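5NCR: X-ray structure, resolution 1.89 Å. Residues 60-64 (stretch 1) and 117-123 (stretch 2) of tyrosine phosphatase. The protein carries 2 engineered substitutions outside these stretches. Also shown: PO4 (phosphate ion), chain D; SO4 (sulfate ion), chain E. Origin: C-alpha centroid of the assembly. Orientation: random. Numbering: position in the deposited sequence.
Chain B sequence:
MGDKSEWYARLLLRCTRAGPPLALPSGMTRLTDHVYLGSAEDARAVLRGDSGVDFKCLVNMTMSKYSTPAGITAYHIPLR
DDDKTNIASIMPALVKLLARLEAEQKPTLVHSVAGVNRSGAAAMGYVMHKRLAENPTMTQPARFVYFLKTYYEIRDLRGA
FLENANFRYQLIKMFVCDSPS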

ATOM      1  N   ASN B  60      15.063  23.017 -14.559  1.00 24.99           N
ATOM      2  CA  ASN B  60      14.544  22.566 -15.844  1.00 24.94           C
ATOM      3  C   ASN B  60      14.903  21.128 -16.124  1.00 29.65           C
ATOM      4  O   ASN B  60      16.062  20.798 -16.383  1.00 30.12           O
ATOM      5  CB  ASN B  60      15.025  23.496 -16.965  1.00 27.51           C
ATOM      6  CG  ASN B  60      14.582  23.089 -18.345  1.00 39.42           C
ATOM      7  OD1 ASN B  60      13.592  22.385 -18.529  1.00 31.84           O
ATOM      8  ND2 ASN B  60      15.281  23.564 -19.347  1.00 37.85           N
ATOM      9  N   MET B  61      13.901  20.274 -16.126  1.00 28.32           N
ATOM     10  CA  MET B  61      14.142  18.860 -16.357  1.00 29.54           C
ATOM     11  C   MET B  61      13.641  18.369 -17.697  1.00 36.69           C
ATOM     12  O   MET B  61      13.345  17.193 -17.872  1.00 40.17           O
ATOM     13  CB  MET B  61      13.607  18.072 -15.196  1.00 31.06           C
ATOM     14  CG  MET B  61      14.401  18.377 -13.979  1.00 35.63           C
ATOM     15  SD  MET B  61      13.605  17.736 -12.579  1.00 40.44           S
ATOM     16  CE  MET B  61      14.322  16.084 -12.559  1.00 36.43           C
ATOM     17  N   THR B  62      13.668  19.247 -18.674  1.00 33.36           N
ATOM     18  CA  THR B  62      13.248  18.966 -20.043  1.00 35.19           C
ATOM     19  C   THR B  62      14.507  18.918 -20.878  1.00 39.54           C
ATOM     20  O   THR B  62      15.561  19.301 -20.390  1.00 37.89           O
ATOM     21  CB  THR B  62      12.217  20.062 -20.431  1.00 47.16           C
ATOM     22  OG1 THR B  62      11.001  19.823 -19.698  1.00 42.39           O
ATOM     23  CG2 THR B  62      11.926  20.196 -21.921  1.00 50.11           C
ATOM     24  N   MET B  63      14.397  18.482 -22.129  1.00 40.42           N
ATOM     25  CA  MET B  63      15.520  18.392 -23.057  1.00 43.98           C
ATOM     26  C   MET B  63      15.980  19.740 -23.578  1.00 52.01           C
ATOM     27  O   MET B  63      17.178  19.908 -23.815  1.00 55.18           O
ATOM     28  CB  MET B  63      15.175  17.455 -24.230  1.00 48.53           C
ATOM     29  CG  MET B  63      15.027  15.978 -23.810  1.00 52.81           C
ATOM     30  SD  MET B  63      16.525  15.275 -23.124  1.00 57.88           S
ATOM     31  CE  MET B  63      17.592  15.327 -24.573  1.00 56.74           C
ATOM     32  N   SER B  64      15.040  20.687 -23.763  1.00 48.17           N
ATOM     33  CA  SER B  64      15.301  22.020 -24.311  1.00 49.60           C
ATOM     34  C   SER B  64      15.756  23.016 -23.268  1.00 51.32           C
ATOM     35  O   SER B  64      15.076  23.218 -22.253  1.00 48.41           O
ATOM     36  CB  SER B  64      14.076  22.564 -25.052  1.00 54.21           C
ATOM     37  OG  SER B  64      13.994  22.081 -26.382  1.00 64.77           O
ATOM     38  N   ASN B 117       6.020  13.797 -14.577  1.00 20.67           N
ATOM     39  CA  ASN B 117       6.987  12.739 -14.333  1.00 20.93           C
ATOM     40  C   ASN B 117       8.415  13.148 -13.966  1.00 24.72           C
ATOM     41  O   ASN B 117       8.879  12.718 -12.924  1.00 21.91           O
ATOM     42  CB  ASN B 117       7.021  11.782 -15.512  1.00 20.37           C
ATOM     43  CG  ASN B 117       5.712  11.075 -15.708  1.00 27.03           C
ATOM     44  OD1 ASN B 117       5.134  11.152 -16.769  1.00 28.39           O
ATOM     45  ND2 ASN B 117       5.195  10.384 -14.726  1.00 21.25           N
ATOM     46  N   ARG B 118       9.114  13.927 -14.800  1.00 23.85           N
ATOM     47  CA  ARG B 118      10.510  14.304 -14.496  1.00 24.15           C
ATOM     48  C   ARG B 118      10.594  15.201 -13.267  1.00 26.55           C
ATOM     49  O   ARG B 118      11.276  14.850 -12.300  1.00 25.64           O
ATOM     50  CB  ARG B 118      11.206  14.901 -15.732  1.00 22.02           C
ATOM     51  CG  ARG B 118      11.268  13.890 -16.884  1.00 25.81           C
ATOM     52  CD  ARG B 118      11.532  14.510 -18.224  1.00 24.13           C
ATOM     53  NE  ARG B 118      10.338  15.118 -18.797  1.00 28.48           N
ATOM     54  CZ  ARG B 118      10.296  15.754 -19.963  1.00 32.25           C
ATOM     55  NH1 ARG B 118      11.387  15.854 -20.712  1.00 22.32           N
ATOM     56  NH2 ARG B 118       9.171  16.303 -20.385  1.00 19.18           N
ATOM     57  N   SER B 119       9.802  16.276 -13.264  1.00 23.33           N
ATOM     58  CA  SER B 119       9.721  17.212 -12.148  1.00 22.05           C
ATOM     59  C   SER B 119       9.029  16.570 -10.951  1.00 23.06           C
ATOM     60  O   SER B 119       9.414  16.853  -9.814  1.00 21.91           O
ATOM     61  CB  SER B 119       9.020  18.500 -12.567  1.00 22.25           C
ATOM     62  OG  SER B 119       7.728  18.203 -13.070  1.00 24.62           O
ATOM     63  N   GLY B 120       8.010  15.746 -11.208  1.00 20.64           N
ATOM     64  CA  GLY B 120       7.315  15.003 -10.167  1.00 21.52           C
ATOM     65  C   GLY B 120       8.297  14.094  -9.423  1.00 25.07           C
ATOM     66  O   GLY B 120       8.283  14.051  -8.195  1.00 21.90           O
ATOM     67  N   ALA B 121       9.225  13.423 -10.160  1.00 23.07           N
ATOM     68  CA  ALA B 121      10.242  12.561  -9.534  1.00 22.65           C
ATOM     69  C   ALA B 121      11.183  13.352  -8.628  1.00 22.13           C
ATOM     70  O   ALA B 121      11.450  12.936  -7.504  1.00 19.13           O
ATOM     71  CB  ALA B 121      11.023  11.795 -10.595  1.00 24.12           C
ATOM     72  N   ALA B 122      11.566  14.541  -9.062  1.00 20.99           N
ATOM     73  CA  ALA B 122      12.401  15.457  -8.274  1.00 21.33           C
ATOM     74  C   ALA B 122      11.639  15.884  -7.012  1.00 21.55           C
ATOM     75  O   ALA B 122      12.195  15.834  -5.910  1.00 21.06           O
ATOM     76  CB  ALA B 122      12.737  16.680  -9.109  1.00 21.78           C
ATOM     77  N   ALA B 123      10.348  16.243  -7.187  1.00 16.73           N
ATOM     78  CA  ALA B 123       9.441  16.650  -6.120  1.00 17.47           C
ATOM     79  C   ALA B 123       9.297  15.519  -5.054  1.00 18.90           C
ATOM     80  O   ALA B 123       9.440  15.776  -3.870  1.00 18.94           O
ATOM     81  CB  ALA B 123       8.086  16.985  -6.712  1.00 19.11           C
TER
HETATM   82  P   PO4 D 201       6.627  15.356 -17.641  1.00 26.53           P
HETATM   83  O1  PO4 D 201       6.598  15.825 -19.167  1.00 29.12           O
HETATM   84  O2  PO4 D 201       5.593  14.165 -17.412  1.00 35.54           O
HETATM   85  O3  PO4 D 201       6.259  16.574 -16.678  1.00 28.14           O
HETATM   86  O4  PO4 D 201       8.007  14.884 -17.266  1.00 24.85           O
HETATM   87  S   SO4 E 202      10.802  17.229 -23.909  1.00 51.52           S
HETATM   88  O1  SO4 E 202      11.071  16.360 -25.071  1.00 53.73           O
HETATM   89  O2  SO4 E 202      10.433  18.574 -24.376  1.00 50.55           O
HETATM   90  O3  SO4 E 202       9.693  16.621 -23.142  1.00 51.13           O
HETATM   91  O4  SO4 E 202      12.004  17.331 -23.071  1.00 49.45           O

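What does Asn-117 bring to a contact it does not touch? Its side chain stays far from stretch 1, but its backbone serves both the ion and the helix. The amide N donates a hydrogen bond to O2 of the phosphate at 2.9 Å, and its carbonyl O accepts one from Ala-121 N, also at 2.9 Å. The phosphate probably came from the crystallisation liquor, and its binding here is in keeping with the anion-binding site expected of a tyrosine phosphatase.

How does Arg-118 meet stretch 1 without a single hydrogen bond to it? Its CA-to-CB bond points toward stretch 1. Met-61 CA and Arg-118 CA are 6.1 Å apart, and Met-61 CB and Arg-118 CB come within 4.0 Å. Further out, Arg-118 CD packs 3.3 Å from Met-61 O, a close van der Waals approach. The guanidinium then passes beside Thr-62, with Arg-118 NH1 3.7 Å from Thr-62 CA. Thr-62 OG1 lies over one face of the group, 4.0 Å from Arg-118 NH2, too far for a hydrogen bond; OG1 is hydrogen-bonded elsewhere in the structure. Within the segment that Arg-118 packs against, Asn-60 links its neighbours: Asn-60 OD1 accepts from Thr-62 N at 3.1 Å, and Asn-60 ND2 donates to Ser-64 O at 2.9 Å.

Where, then, do the donors of Arg-118 go? Most go to the two anions, though NH1 also has a partner elsewhere in the structure. Arg-118 N and NE converge on phosphate O4 at 2.9 and 2.8 Å, with nearly straight bonds, while NH2 reaches phosphate O1 at 2.9 Å. The sulfate accepts from the far end of the group: O4 from Arg-118 NH1 at 2.9 Å and O3 from NH2 at 2.8 Å, with a weak bond from NH1 to O3 at 3.1 Å. Because Met-63 N also donates to sulfate O4, at 2.8 Å, that one oxygen bridges the stretches; Met-63 N and Arg-118 NH1 themselves stay 4.2 Å apart.

What fills the space beyond Arg-118? The side chain of Met-61 runs along the helix, its SD lying 3.9 Å from Ser-119 CA and 3.7 Å from Ala-122 CB. The latter is an apolar contact, made as the CB of Ala-122 points toward stretch 1. Gly-120 and Ala-121, between them, make no contact, and Ala-123 is out of reach; touching at Arg-118, Ser-119 and Ala-122 matches the turn of a helix that presents one side to its partner.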